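Long-range contacts in uncharacterized protein (Bacteroides eggerthii DSM 20697, PDB 4ECO), which is of unknown function but, as a leucine-rich repeat protein, probably binds other proteins through its long curved solenoid: residues A100-L104 with S199-L205; E106-L110 with I129-M133; G432-I438 with S457-N463; L477-N483 with D506-L512; R553-P559 with L571-N576. Residue numbers count along the deposited sequence, not the author numbering.

Interaction 1 of 5, residues A100-L104 with S199-L205; sequences AIGQL and SKAVMRL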
# COMPACT_ATOMS: atom_id res chain seq x y z
N ALA A 100 21.51 -32.19 0.85
CA ALA A 100 22.68 -31.67 1.57
C ALA A 100 22.32 -30.43 2.43
O ALA A 100 23.01 -30.14 3.41
CB ALA A 100 23.78 -31.31 0.57
N ILE A 101 21.21 -29.75 2.08
CA ILE A 101 20.71 -28.55 2.76
C ILE A 101 20.48 -28.86 4.26
O ILE A 101 20.79 -28.00 5.10
CB ILE A 101 19.45 -27.98 2.05
CG1 ILE A 101 19.03 -26.59 2.56
CG2 ILE A 101 18.26 -28.93 1.99
CD1 ILE A 101 19.57 -25.45 1.73
N GLY A 102 20.03 -30.09 4.57
CA GLY A 102 19.75 -30.58 5.93
C GLY A 102 20.92 -30.61 6.89
O GLY A 102 20.72 -30.73 8.10
N GLN A 103 22.14 -30.48 6.38
CA GLN A 103 23.38 -30.45 7.15
C GLN A 103 23.51 -29.12 7.92
O GLN A 103 24.00 -29.11 9.06
CB GLN A 103 24.60 -30.65 6.21
CG GLN A 103 25.99 -30.48 6.83
CD GLN A 103 26.21 -31.22 8.13
OE1 GLN A 103 25.83 -32.39 8.30
NE2 GLN A 103 26.82 -30.52 9.07
N LEU A 104 23.06 -28.02 7.30
CA LEU A 104 23.14 -26.66 7.80
C LEU A 104 22.12 -26.43 8.89
O LEU A 104 21.22 -25.61 8.72
CB LEU A 104 22.92 -25.66 6.64
CG LEU A 104 23.73 -25.85 5.36
CD1 LEU A 104 23.45 -24.72 4.41
CD2 LEU A 104 25.20 -25.91 5.64
N SER A 199 14.30 -29.84 -1.65
CA SER A 199 14.39 -31.03 -0.82
C SER A 199 13.55 -30.94 0.48
O SER A 199 13.43 -29.89 1.12
CB SER A 199 15.86 -31.28 -0.46
OG SER A 199 16.04 -32.31 0.49
N LYS A 200 13.00 -32.09 0.86
CA LYS A 200 12.28 -32.40 2.08
C LYS A 200 13.11 -32.03 3.31
O LYS A 200 12.56 -31.66 4.35
CB LYS A 200 12.04 -33.93 2.04
CG LYS A 200 11.11 -34.53 3.07
CD LYS A 200 11.03 -36.03 2.85
CE LYS A 200 10.23 -36.72 3.93
NZ LYS A 200 10.07 -38.18 3.69
N ALA A 201 14.47 -32.13 3.17
CA ALA A 201 15.53 -31.94 4.17
C ALA A 201 15.42 -30.65 4.98
O ALA A 201 15.98 -30.62 6.07
CB ALA A 201 16.90 -32.00 3.51
N VAL A 202 14.69 -29.62 4.48
CA VAL A 202 14.47 -28.33 5.16
C VAL A 202 13.87 -28.59 6.61
O VAL A 202 14.18 -27.84 7.54
CB VAL A 202 13.59 -27.41 4.26
CG1 VAL A 202 13.20 -26.12 4.97
CG2 VAL A 202 14.32 -27.09 2.97
N MSE A 203 13.11 -29.71 6.80
CA MSE A 203 12.54 -30.16 8.09
C MSE A 203 13.60 -30.44 9.15
O MSE A 203 13.26 -30.65 10.33
CB MSE A 203 11.74 -31.45 7.90
CG MSE A 203 10.56 -31.38 6.96
SE MSE A 203 9.72 -33.15 6.98
CE MSE A 203 8.56 -32.99 5.42
N ARG A 204 14.88 -30.58 8.73
CA ARG A 204 15.98 -30.83 9.64
C ARG A 204 16.46 -29.51 10.26
O ARG A 204 16.98 -29.52 11.38
CB ARG A 204 17.12 -31.55 8.94
CG ARG A 204 18.06 -32.28 9.90
CD ARG A 204 18.89 -33.29 9.15
NE ARG A 204 19.79 -34.05 10.01
CZ ARG A 204 21.05 -33.70 10.26
NH1 ARG A 204 21.57 -32.60 9.73
NH2 ARG A 204 21.81 -34.46 11.05
N LEU A 205 16.25 -28.38 9.56
CA LEU A 205 16.68 -27.04 10.00
C LEU A 205 15.70 -26.50 11.04
O LEU A 205 14.94 -25.57 10.78
CB LEU A 205 16.81 -26.08 8.79
CG LEU A 205 17.45 -26.67 7.51
CD1 LEU A 205 17.32 -25.72 6.36
CD2 LEU A 205 18.88 -27.11 7.73
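Glycine at the point of closest approach is the striking feature here: the CA atoms of G102 and A201 lie 4.8 Å apart, and a CB on G102 would lie a tight 3.3 Å from A201 CB, so the absence of a side chain lets the two turns come this close. These short 3-10 turns, 100-103 and 200-204, pack in the loops that lead into strands 109-111 and 210-214 of a leucine-rich repeat solenoid. The long insertion between them does not interrupt the stacking of the coils. Beside the glycine, I101 CG2 meets A201 CB at 3.7 Å, and I101 CG1 lies 4.3 Å from L205 CD1. L205, in the leucine position equivalent to L104, brings its CD2 against the first turn, 3.0 Å from L104 O and 3.4 Å from I101 O. S199 opens the second turn as an ST turn, its OG accepting from A201 N at 3.1 Å, and also bonds D99. Helix 27-41 covers I101 and L104. R204 reaches across to the first turn, its NE in a salt bridge with E241, while its NH1 donates to G102 O at 2.6 Å, near the plane of the guanidinium.

Interaction 2 of 5, residues E106-L110 with I129-M133; sequences ELEVL and ISANM
E106 (phi/psi -92/0) and L107 (-62/123) lead into the contact from a loop, and L107 directs its CB away from 129-133. E108 (-105/-40) is the first residue to engage: its CA lies 5.4 Å from that of A131, its CB points toward the partner and sits 3.8 Å from A131 CB. With chi1 m and chi2 t, its carboxylate reaches the backbone of the opposing turn, OE1 accepting from N132 N at 2.9 Å; the same oxygen also holds R209 in a salt bridge. V109 (-121/142, chi1 m) begins strand 109-111 and turns toward 129-133, placing CG1 3.6 Å from I129 CG2 and 3.8 Å from S130 C. L110 (-147/123) points the other way, into the core. The partner is extended at I129 (-74/111, chi1 m) and S130 (-137/149), then makes a type II turn from S130 to M133, with A131 at -63/134 and N132 at 60/44; its closing bond, M133 N to S130 O, is weak at 3.4 Å. Strands 83-87 and 210-214 flank strand 109-111. The arrangement is that of a leucine-rich repeat strand, its alternate residues facing the core and an inserted loop that lies over the sheet.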
# COMPACT_ATOMS: atom_id res chain seq x y z
N GLU A 106 22.35 -25.00 11.77
CA GLU A 106 22.46 -23.76 12.54
C GLU A 106 21.80 -22.62 11.80
O GLU A 106 21.79 -21.49 12.31
CB GLU A 106 23.93 -23.41 12.87
CG GLU A 106 24.61 -24.43 13.77
CD GLU A 106 23.80 -24.92 14.95
OE1 GLU A 106 23.28 -24.06 15.70
OE2 GLU A 106 23.68 -26.16 15.13
N LEU A 107 21.25 -22.92 10.60
CA LEU A 107 20.57 -21.99 9.69
C LEU A 107 19.33 -21.38 10.35
O LEU A 107 18.46 -22.11 10.85
CB LEU A 107 20.19 -22.75 8.42
CG LEU A 107 20.16 -22.06 7.08
CD1 LEU A 107 21.41 -21.27 6.81
CD2 LEU A 107 20.05 -23.09 5.99
N GLU A 108 19.31 -20.03 10.42
CA GLU A 108 18.22 -19.21 10.94
C GLU A 108 17.47 -18.56 9.79
O GLU A 108 16.26 -18.50 9.82
CB GLU A 108 18.72 -18.13 11.92
CG GLU A 108 19.11 -18.60 13.31
CD GLU A 108 19.61 -17.47 14.21
OE1 GLU A 108 18.97 -16.40 14.25
OE2 GLU A 108 20.66 -17.66 14.88
N VAL A 109 18.19 -18.09 8.77
CA VAL A 109 17.56 -17.46 7.60
C VAL A 109 17.95 -18.23 6.33
O VAL A 109 19.07 -18.70 6.21
CB VAL A 109 17.87 -15.93 7.48
CG1 VAL A 109 17.44 -15.18 8.75
CG2 VAL A 109 19.34 -15.66 7.18
N LEU A 110 16.99 -18.36 5.40
CA LEU A 110 17.16 -19.04 4.11
C LEU A 110 16.31 -18.40 3.03
O LEU A 110 15.09 -18.31 3.18
CB LEU A 110 16.79 -20.52 4.26
CG LEU A 110 16.87 -21.41 3.02
CD1 LEU A 110 18.34 -21.57 2.51
CD2 LEU A 110 16.28 -22.77 3.32
N ILE A 129 17.35 -9.14 6.33
CA ILE A 129 17.01 -10.36 7.05
C ILE A 129 18.34 -11.09 7.31
O ILE A 129 19.05 -11.51 6.38
CB ILE A 129 15.94 -11.21 6.31
CG1 ILE A 129 14.60 -10.48 6.29
CG2 ILE A 129 15.75 -12.55 6.98
CD1 ILE A 129 13.70 -10.80 5.08
N SER A 130 18.71 -11.13 8.58
CA SER A 130 19.96 -11.73 9.03
C SER A 130 19.75 -12.55 10.28
O SER A 130 18.87 -12.27 11.09
CB SER A 130 20.99 -10.64 9.30
OG SER A 130 20.44 -9.52 10.00
N ALA A 131 20.57 -13.60 10.42
CA ALA A 131 20.56 -14.43 11.61
C ALA A 131 20.97 -13.60 12.83
O ALA A 131 21.90 -12.78 12.76
CB ALA A 131 21.50 -15.61 11.43
N ASN A 132 20.20 -13.75 13.92
CA ASN A 132 20.38 -13.09 15.20
C ASN A 132 20.29 -11.53 15.05
O ASN A 132 21.09 -10.78 15.65
CB ASN A 132 21.72 -13.53 15.83
CG ASN A 132 21.75 -13.47 17.32
OD1 ASN A 132 22.49 -12.67 17.90
ND2 ASN A 132 20.93 -14.30 17.95
N MSE A 133 19.30 -11.05 14.27
CA MSE A 133 19.05 -9.60 14.07
C MSE A 133 18.17 -9.07 15.21
O MSE A 133 17.51 -9.87 15.88
CB MSE A 133 18.38 -9.33 12.70
CG MSE A 133 17.00 -9.97 12.56
SE MSE A 133 16.25 -9.72 10.83
CE MSE A 133 14.95 -11.07 10.85

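Interaction 3 of 5, residues G432-I438 with S457-N463; sequences GINVSSI and SPLSSIN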
# COMPACT_ATOMS: atom_id res chain seq x y z
N GLY A 432 -20.00 7.21 12.21
CA GLY A 432 -18.92 8.07 11.72
C GLY A 432 -17.61 7.35 11.56
O GLY A 432 -17.55 6.12 11.68
N ILE A 433 -16.55 8.09 11.25
CA ILE A 433 -15.21 7.53 11.03
C ILE A 433 -14.19 8.36 11.80
O ILE A 433 -14.15 9.58 11.65
CB ILE A 433 -14.80 7.43 9.52
CG1 ILE A 433 -15.96 6.94 8.62
CG2 ILE A 433 -13.53 6.56 9.34
CD1 ILE A 433 -15.63 6.82 7.14
N ASN A 434 -13.33 7.67 12.57
CA ASN A 434 -12.23 8.24 13.35
C ASN A 434 -11.01 8.40 12.45
O ASN A 434 -10.03 7.65 12.57
CB ASN A 434 -11.92 7.33 14.55
CG ASN A 434 -11.68 5.88 14.18
OD1 ASN A 434 -12.46 5.25 13.43
ND2 ASN A 434 -10.57 5.33 14.66
N VAL A 435 -11.09 9.35 11.50
CA VAL A 435 -10.03 9.57 10.51
C VAL A 435 -9.90 11.06 10.21
O VAL A 435 -10.88 11.79 10.26
CB VAL A 435 -10.27 8.72 9.23
CG1 VAL A 435 -11.50 9.19 8.44
CG2 VAL A 435 -9.05 8.71 8.33
N SER A 436 -8.67 11.51 9.90
CA SER A 436 -8.35 12.90 9.56
C SER A 436 -8.67 13.20 8.08
O SER A 436 -9.12 14.31 7.78
CB SER A 436 -6.88 13.20 9.84
OG SER A 436 -6.52 12.94 11.19
N SER A 437 -8.47 12.22 7.16
CA SER A 437 -8.73 12.46 5.74
C SER A 437 -9.58 11.36 5.10
O SER A 437 -9.33 10.18 5.30
CB SER A 437 -7.41 12.59 4.98
OG SER A 437 -7.58 12.98 3.63
N ILE A 438 -10.57 11.76 4.29
CA ILE A 438 -11.41 10.78 3.60
C ILE A 438 -11.34 11.08 2.10
O ILE A 438 -11.49 12.22 1.66
CB ILE A 438 -12.89 10.67 4.16
CG1 ILE A 438 -13.64 9.50 3.51
CG2 ILE A 438 -13.67 11.97 4.08
CD1 ILE A 438 -14.78 8.98 4.28
N SER A 457 -16.88 13.22 12.95
CA SER A 457 -15.65 12.61 12.45
C SER A 457 -14.56 13.68 12.49
O SER A 457 -14.85 14.85 12.18
CB SER A 457 -15.85 12.03 11.05
OG SER A 457 -16.89 11.07 11.06
N PRO A 458 -13.34 13.36 13.00
CA PRO A 458 -12.32 14.40 13.14
C PRO A 458 -11.64 14.71 11.80
O PRO A 458 -10.41 14.76 11.71
CB PRO A 458 -11.35 13.80 14.16
CG PRO A 458 -11.48 12.34 13.99
CD PRO A 458 -12.86 12.05 13.49
N LEU A 459 -12.45 14.97 10.78
CA LEU A 459 -11.98 15.23 9.42
C LEU A 459 -11.35 16.62 9.25
O LEU A 459 -12.01 17.63 9.45
CB LEU A 459 -13.12 15.07 8.42
CG LEU A 459 -13.63 13.67 8.23
CD1 LEU A 459 -14.97 13.69 7.55
CD2 LEU A 459 -12.63 12.81 7.50
N SER A 460 -10.09 16.65 8.85
CA SER A 460 -9.37 17.87 8.53
C SER A 460 -9.36 18.09 6.99
O SER A 460 -9.16 19.22 6.53
CB SER A 460 -7.95 17.85 9.11
OG SER A 460 -7.18 16.73 8.73
N SER A 461 -9.60 17.03 6.20
CA SER A 461 -9.64 17.11 4.74
C SER A 461 -10.60 16.07 4.14
O SER A 461 -10.69 14.94 4.63
CB SER A 461 -8.26 16.92 4.14
OG SER A 461 -7.76 15.62 4.40
N ILE A 462 -11.29 16.47 3.06
CA ILE A 462 -12.23 15.63 2.34
C ILE A 462 -12.01 15.78 0.83
O ILE A 462 -11.85 16.89 0.32
CB ILE A 462 -13.69 15.93 2.75
CG1 ILE A 462 -14.68 14.88 2.19
CG2 ILE A 462 -14.13 17.38 2.44
CD1 ILE A 462 -16.04 14.84 2.86
N ASN A 463 -12.04 14.65 0.12
CA ASN A 463 -11.91 14.68 -1.32
C ASN A 463 -13.18 14.17 -1.91
O ASN A 463 -13.52 13.02 -1.71
CB ASN A 463 -10.71 13.85 -1.78
CG ASN A 463 -10.22 14.23 -3.14
OD1 ASN A 463 -10.96 14.76 -4.02
ND2 ASN A 463 -8.96 13.93 -3.34
O HOH W 1 -8.23 14.77 12.81
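This is the stacking of two successive leucine-rich repeat coils, seen where strand 435-439 runs parallel to strand 461-463. S437 pairs with S461 (CA-CA 4.8 Å) and I438 with I462 (5.1 Å). The ladder is carried by S461 N to S436 O at 3.2 Å, I438 N to S461 O at 3.2 Å and N463 N to I438 O at 2.9 Å. At the corner, S436 O also accepts from S460 N at 2.7 Å. On one face S437 OG and S461 OG share a hydrogen bond of 2.8 Å; on the other, I438 CG2 touches I462 CG1 at 3.6 Å and L459 CD2 at 3.7 Å, building the aliphatic core. L459 CD2 also reaches V435 CG1 at 3.9 Å. Before the strands, N434 and P458 each centre an inverse gamma turn, and a water joins S436 OG (3.0 Å) to P458 O (2.4 Å). Farther back, I433 N donates to S457 OG at 3.0 Å in an almost straight bond, and S457 OG is also bonded to L452 O. Helix 451-454 connects the two strands in a right-handed crossover and packs its L452 and F453 on L459, while strands 404-408 and 492-494 extend the sheet beyond either edge.

Interaction 4 of 5, residues L477-N483 with D506-L512; sequences LKDENEN and DFRATTL
Two hydrogen bonds fix the ends of the contact. L477 N (phi/psi -116/1) donates to D506 OD2 at 3.0 Å, an oxygen that also receives S476 N; D506 has chi1 m. At the other end N483 (chi1 m) gives ND2 to T510 O at 2.9 Å, its OD1 3.3 Å from T511 CG2. CA atoms are 6.1 Å apart for L477 and D506, 6.4 Å for N483 and T511. Residues 478-483 form a small beta hairpin, weakly bonded strands 478-479 and 482-483 joined by a type I turn from D479 to E482, which stands on the loop of the next leucine-rich repeat. There 506-507 ends a 3-10 segment and the chain folds back, T511 N and L512 N bonding R508 O at 3.1 and 3.2 Å. Apolar packing is led by L477 (chi1 m, chi2 t): CD1 sits over one face of the F507 ring, 4.2 Å from CZ, and 4.4 Å from L512 CD1. K478 (chi1 p) lays CD 3.7 Å from T511 CG2 (chi1 p), then folds NZ back to E480 O (3.0 Å) and N475.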
# COMPACT_ATOMS: atom_id res chain seq x y z
N LEU A 477 -23.11 20.98 6.56
CA LEU A 477 -21.96 20.84 7.47
C LEU A 477 -22.35 21.21 8.90
O LEU A 477 -21.52 21.18 9.83
CB LEU A 477 -20.81 21.72 6.99
CG LEU A 477 -20.16 21.27 5.71
CD1 LEU A 477 -19.53 22.43 5.00
CD2 LEU A 477 -19.15 20.18 5.97
N LYS A 478 -23.63 21.55 9.08
CA LYS A 478 -24.20 21.93 10.37
C LYS A 478 -25.71 21.67 10.38
O LYS A 478 -26.29 21.33 9.34
CB LYS A 478 -23.88 23.41 10.67
CG LYS A 478 -24.55 24.46 9.77
CD LYS A 478 -24.67 25.78 10.55
CE LYS A 478 -25.58 26.82 9.94
NZ LYS A 478 -27.03 26.53 10.09
N ASP A 479 -26.33 21.79 11.58
CA ASP A 479 -27.78 21.79 11.80
C ASP A 479 -28.19 23.26 11.88
O ASP A 479 -27.34 24.10 12.18
CB ASP A 479 -28.19 20.98 13.05
CG ASP A 479 -28.14 19.45 12.92
OD1 ASP A 479 -28.06 18.95 11.77
OD2 ASP A 479 -28.23 18.76 13.95
N GLU A 480 -29.45 23.59 11.58
CA GLU A 480 -29.96 24.97 11.51
C GLU A 480 -29.41 25.90 12.61
O GLU A 480 -28.98 27.01 12.26
CB GLU A 480 -31.50 25.02 11.55
CG GLU A 480 -32.08 26.38 11.17
CD GLU A 480 -31.83 26.85 9.75
OE1 GLU A 480 -32.12 26.08 8.80
OE2 GLU A 480 -31.40 28.02 9.57
N ASN A 481 -29.44 25.49 13.89
CA ASN A 481 -29.00 26.43 14.93
C ASN A 481 -27.85 25.86 15.79
O ASN A 481 -27.56 26.40 16.87
CB ASN A 481 -30.19 26.83 15.81
CG ASN A 481 -31.35 27.43 15.03
OD1 ASN A 481 -32.42 26.81 14.90
ND2 ASN A 481 -31.15 28.62 14.47
N GLU A 482 -27.13 24.85 15.28
CA GLU A 482 -26.01 24.29 16.02
C GLU A 482 -24.96 23.69 15.07
O GLU A 482 -25.30 23.05 14.07
CB GLU A 482 -26.49 23.23 17.06
CG GLU A 482 -27.01 21.90 16.54
CD GLU A 482 -28.42 21.49 16.95
OE1 GLU A 482 -29.34 22.35 16.90
OE2 GLU A 482 -28.62 20.29 17.26
N ASN A 483 -23.68 23.96 15.37
CA ASN A 483 -22.55 23.41 14.60
C ASN A 483 -22.17 22.07 15.15
O ASN A 483 -22.53 21.76 16.28
CB ASN A 483 -21.34 24.34 14.65
CG ASN A 483 -21.30 25.39 13.59
OD1 ASN A 483 -21.62 25.15 12.44
ND2 ASN A 483 -20.83 26.57 13.95
N ASP A 506 -22.64 27.70 5.05
CA ASP A 506 -21.90 26.65 5.73
C ASP A 506 -20.42 26.80 5.50
O ASP A 506 -19.64 26.17 6.19
CB ASP A 506 -22.34 25.25 5.23
CG ASP A 506 -23.67 24.70 5.71
OD1 ASP A 506 -24.39 25.43 6.45
OD2 ASP A 506 -23.99 23.54 5.37
N PHE A 507 -20.01 27.56 4.46
CA PHE A 507 -18.60 27.69 4.11
C PHE A 507 -17.96 28.96 4.75
O PHE A 507 -16.73 29.09 4.76
CB PHE A 507 -18.46 27.67 2.60
CG PHE A 507 -18.73 26.29 2.04
CD1 PHE A 507 -20.02 25.90 1.68
CD2 PHE A 507 -17.70 25.37 1.88
CE1 PHE A 507 -20.27 24.63 1.18
CE2 PHE A 507 -17.95 24.09 1.36
CZ PHE A 507 -19.23 23.73 1.02
N ARG A 508 -18.78 29.83 5.36
CA ARG A 508 -18.31 31.03 6.05
C ARG A 508 -17.58 30.62 7.35
O ARG A 508 -17.73 29.48 7.82
CB ARG A 508 -19.49 31.97 6.32
CG ARG A 508 -20.20 32.39 5.03
CD ARG A 508 -21.36 33.35 5.22
NE ARG A 508 -20.98 34.60 5.88
CZ ARG A 508 -20.33 35.61 5.28
NH1 ARG A 508 -19.91 35.49 4.02
NH2 ARG A 508 -20.06 36.72 5.96
N ALA A 509 -16.76 31.52 7.91
CA ALA A 509 -15.93 31.29 9.10
C ALA A 509 -16.76 30.88 10.35
O ALA A 509 -16.20 30.41 11.35
CB ALA A 509 -15.13 32.53 9.39
N THR A 510 -18.10 31.05 10.29
CA THR A 510 -19.01 30.69 11.39
C THR A 510 -19.07 29.17 11.61
O THR A 510 -19.39 28.72 12.71
CB THR A 510 -20.41 31.22 11.10
OG1 THR A 510 -20.94 30.60 9.90
CG2 THR A 510 -20.46 32.73 11.02
N THR A 511 -18.80 28.38 10.57
CA THR A 511 -18.87 26.92 10.70
C THR A 511 -17.46 26.32 10.39
O THR A 511 -17.02 25.43 11.13
CB THR A 511 -19.99 26.36 9.79
OG1 THR A 511 -19.53 26.37 8.47
CG2 THR A 511 -21.31 27.17 9.87
N LEU A 512 -16.76 26.87 9.35
CA LEU A 512 -15.40 26.51 8.89
C LEU A 512 -14.38 27.63 9.22
O LEU A 512 -13.85 28.27 8.30
CB LEU A 512 -15.41 26.26 7.36
CG LEU A 512 -16.26 25.16 6.79
CD1 LEU A 512 -16.06 25.09 5.30
CD2 LEU A 512 -15.95 23.82 7.43

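Interaction 5 of 5, residues R553-P559 with L571-N576; sequences RTLREWP and LQIGSN
N576, R553 and I573 are the centres of this contact. Segment 553-559 is an irregular, largely extended loop (phi/psi L555 -87/109, W558 -84/137); strand 571-572 leads into a bend at G574 (-66/160) and S575 (57/53). The segments run 147° apart end to end, with CA atoms 5.7 Å apart for R553 and N576 and 8.7 Å for W558 and I573. N576 (-131/-153, chi1 m, chi2 -62°) donates from ND2 to I573 O at 2.8 Å and also to I543 O of the preceding coil; OD1 accepts from Q546 N and takes a water at 2.6 Å that accepts from L555 N at 3.1 Å. N576 CB lies 3.5 Å from L555 O. R553 (chi1 m, chi2 and chi3 t) extends past this asparagine so that NH1 donates to N576 O at 2.7 Å, near the guanidinium plane; S575 OG lies over one face, and D596 binds both R553 NH2 and that OG. I573 (chi1 t, chi2 t) meets P559 CD with CD1 at 3.7 Å and W558 CZ3 with CG2 at 3.9 Å, while CD2 of L555 (chi1 t, chi2 p) lies 4.4 Å from I573 CG1. W558 (chi1 t, chi2 -89°) brings CH2 3.6 Å from L571 CD2, and its NE1 bonds E583. L571 and I573 turned inward at and just after the strand, followed by a buried asparagine, are the hallmark of the leucine-rich repeat and its asparagine ladder.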
# COMPACT_ATOMS: atom_id res chain seq x y z
N ARG A 553 -19.15 28.76 -20.97
CA ARG A 553 -18.34 29.28 -19.86
C ARG A 553 -19.26 30.10 -18.98
O ARG A 553 -19.64 31.23 -19.34
CB ARG A 553 -17.15 30.09 -20.38
CG ARG A 553 -16.19 29.29 -21.23
CD ARG A 553 -14.89 30.02 -21.35
NE ARG A 553 -13.91 29.26 -22.13
CZ ARG A 553 -12.61 29.55 -22.19
NH1 ARG A 553 -12.12 30.58 -21.51
NH2 ARG A 553 -11.80 28.82 -22.94
N THR A 554 -19.66 29.50 -17.85
CA THR A 554 -20.63 30.07 -16.90
C THR A 554 -20.08 31.20 -16.03
O THR A 554 -20.85 32.11 -15.75
CB THR A 554 -21.18 28.98 -15.98
OG1 THR A 554 -20.10 28.23 -15.41
CG2 THR A 554 -22.15 28.04 -16.67
N LEU A 555 -18.80 31.15 -15.58
CA LEU A 555 -18.28 32.16 -14.66
C LEU A 555 -17.71 33.38 -15.37
O LEU A 555 -16.64 33.35 -15.97
CB LEU A 555 -17.23 31.59 -13.71
CG LEU A 555 -16.87 32.44 -12.50
CD1 LEU A 555 -18.07 32.64 -11.56
CD2 LEU A 555 -15.70 31.84 -11.75
N ARG A 556 -18.47 34.49 -15.25
CA ARG A 556 -18.16 35.78 -15.84
C ARG A 556 -17.85 36.82 -14.74
O ARG A 556 -17.22 37.85 -15.03
CB ARG A 556 -19.33 36.24 -16.74
CG ARG A 556 -19.53 35.32 -17.95
CD ARG A 556 -20.84 35.50 -18.68
NE ARG A 556 -20.80 36.68 -19.53
CZ ARG A 556 -21.88 37.31 -19.99
NH1 ARG A 556 -23.09 36.89 -19.67
NH2 ARG A 556 -21.75 38.39 -20.76
N GLU A 557 -18.22 36.49 -13.46
CA GLU A 557 -18.10 37.31 -12.26
C GLU A 557 -16.76 37.13 -11.52
O GLU A 557 -16.42 36.03 -11.07
CB GLU A 557 -19.27 36.97 -11.29
CG GLU A 557 -19.32 37.72 -9.96
CD GLU A 557 -20.23 37.16 -8.88
OE1 GLU A 557 -21.07 36.29 -9.20
OE2 GLU A 557 -20.09 37.59 -7.70
N TRP A 558 -16.03 38.25 -11.33
CA TRP A 558 -14.80 38.28 -10.54
C TRP A 558 -15.19 38.42 -9.07
O TRP A 558 -16.05 39.25 -8.76
CB TRP A 558 -13.87 39.41 -11.00
CG TRP A 558 -12.72 39.67 -10.05
CD1 TRP A 558 -12.71 40.52 -8.98
CD2 TRP A 558 -11.45 38.99 -10.03
NE1 TRP A 558 -11.52 40.42 -8.31
CE2 TRP A 558 -10.72 39.51 -8.94
CE3 TRP A 558 -10.84 38.03 -10.87
CZ2 TRP A 558 -9.40 39.10 -8.67
CZ3 TRP A 558 -9.54 37.64 -10.60
CH2 TRP A 558 -8.84 38.16 -9.50
N PRO A 559 -14.57 37.67 -8.14
CA PRO A 559 -14.91 37.83 -6.72
C PRO A 559 -14.36 39.14 -6.14
O PRO A 559 -13.28 39.16 -5.52
CB PRO A 559 -14.27 36.60 -6.08
CG PRO A 559 -13.03 36.36 -6.93
CD PRO A 559 -13.51 36.66 -8.33
N LEU A 571 -4.72 32.07 -6.20
CA LEU A 571 -6.04 32.11 -6.81
C LEU A 571 -5.97 31.59 -8.23
O LEU A 571 -5.27 32.16 -9.06
CB LEU A 571 -6.67 33.51 -6.80
CG LEU A 571 -7.98 33.67 -7.59
CD1 LEU A 571 -9.13 32.84 -6.99
CD2 LEU A 571 -8.36 35.12 -7.72
N GLN A 572 -6.75 30.55 -8.50
CA GLN A 572 -6.85 29.95 -9.82
C GLN A 572 -8.23 30.21 -10.37
O GLN A 572 -9.19 29.64 -9.87
CB GLN A 572 -6.55 28.46 -9.76
CG GLN A 572 -5.16 28.11 -9.27
CD GLN A 572 -4.94 26.62 -9.35
OE1 GLN A 572 -5.83 25.84 -9.69
NE2 GLN A 572 -3.73 26.18 -9.02
N ILE A 573 -8.34 31.09 -11.38
CA ILE A 573 -9.63 31.47 -11.99
C ILE A 573 -9.52 31.39 -13.54
O ILE A 573 -10.37 31.91 -14.26
CB ILE A 573 -10.05 32.88 -11.47
CG1 ILE A 573 -11.55 33.16 -11.69
CG2 ILE A 573 -9.12 34.02 -11.93
CD1 ILE A 573 -12.14 34.25 -10.81
N GLY A 574 -8.50 30.70 -14.03
CA GLY A 574 -8.28 30.53 -15.45
C GLY A 574 -9.33 29.71 -16.17
O GLY A 574 -10.07 28.94 -15.55
N SER A 575 -9.39 29.88 -17.52
CA SER A 575 -10.27 29.19 -18.46
C SER A 575 -11.74 29.40 -18.07
O SER A 575 -12.50 28.45 -17.91
CB SER A 575 -9.91 27.71 -18.58
OG SER A 575 -10.47 27.13 -19.74
N ASN A 576 -12.12 30.66 -17.91
CA ASN A 576 -13.48 31.09 -17.61
C ASN A 576 -13.82 32.21 -18.59
O ASN A 576 -13.22 32.28 -19.66
CB ASN A 576 -13.63 31.52 -16.12
CG ASN A 576 -13.66 30.38 -15.13
OD1 ASN A 576 -14.55 29.54 -15.13
ND2 ASN A 576 -12.75 30.38 -14.19
O HOH W 2 -16.38 29.83 -17.01

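How the interactions relate
All five contacts belong to one leucine-rich repeat solenoid. Interactions 1 and 2 lie near its N-terminal end and touch, L205 CD1 being 3.8 Å from L107 CD2; interaction 2 is nested within the chain closed by interaction 1. Interactions 3, 4 and 5 follow in series on the opposite side of the chain's centre from interaction 1. Interactions 2, 3 and 5 reach the same sheet, yet only interaction 3 has a backbone ladder between its segments. Interaction 1 joins two 3-10 turns, interaction 4 sets a hairpin on a loop and interaction 5 packs a loop on the end of a strand, all through apolar packing and a few side-chain-to-backbone bonds. These four are buried; interaction 2 is partly buried, with N132 exposed.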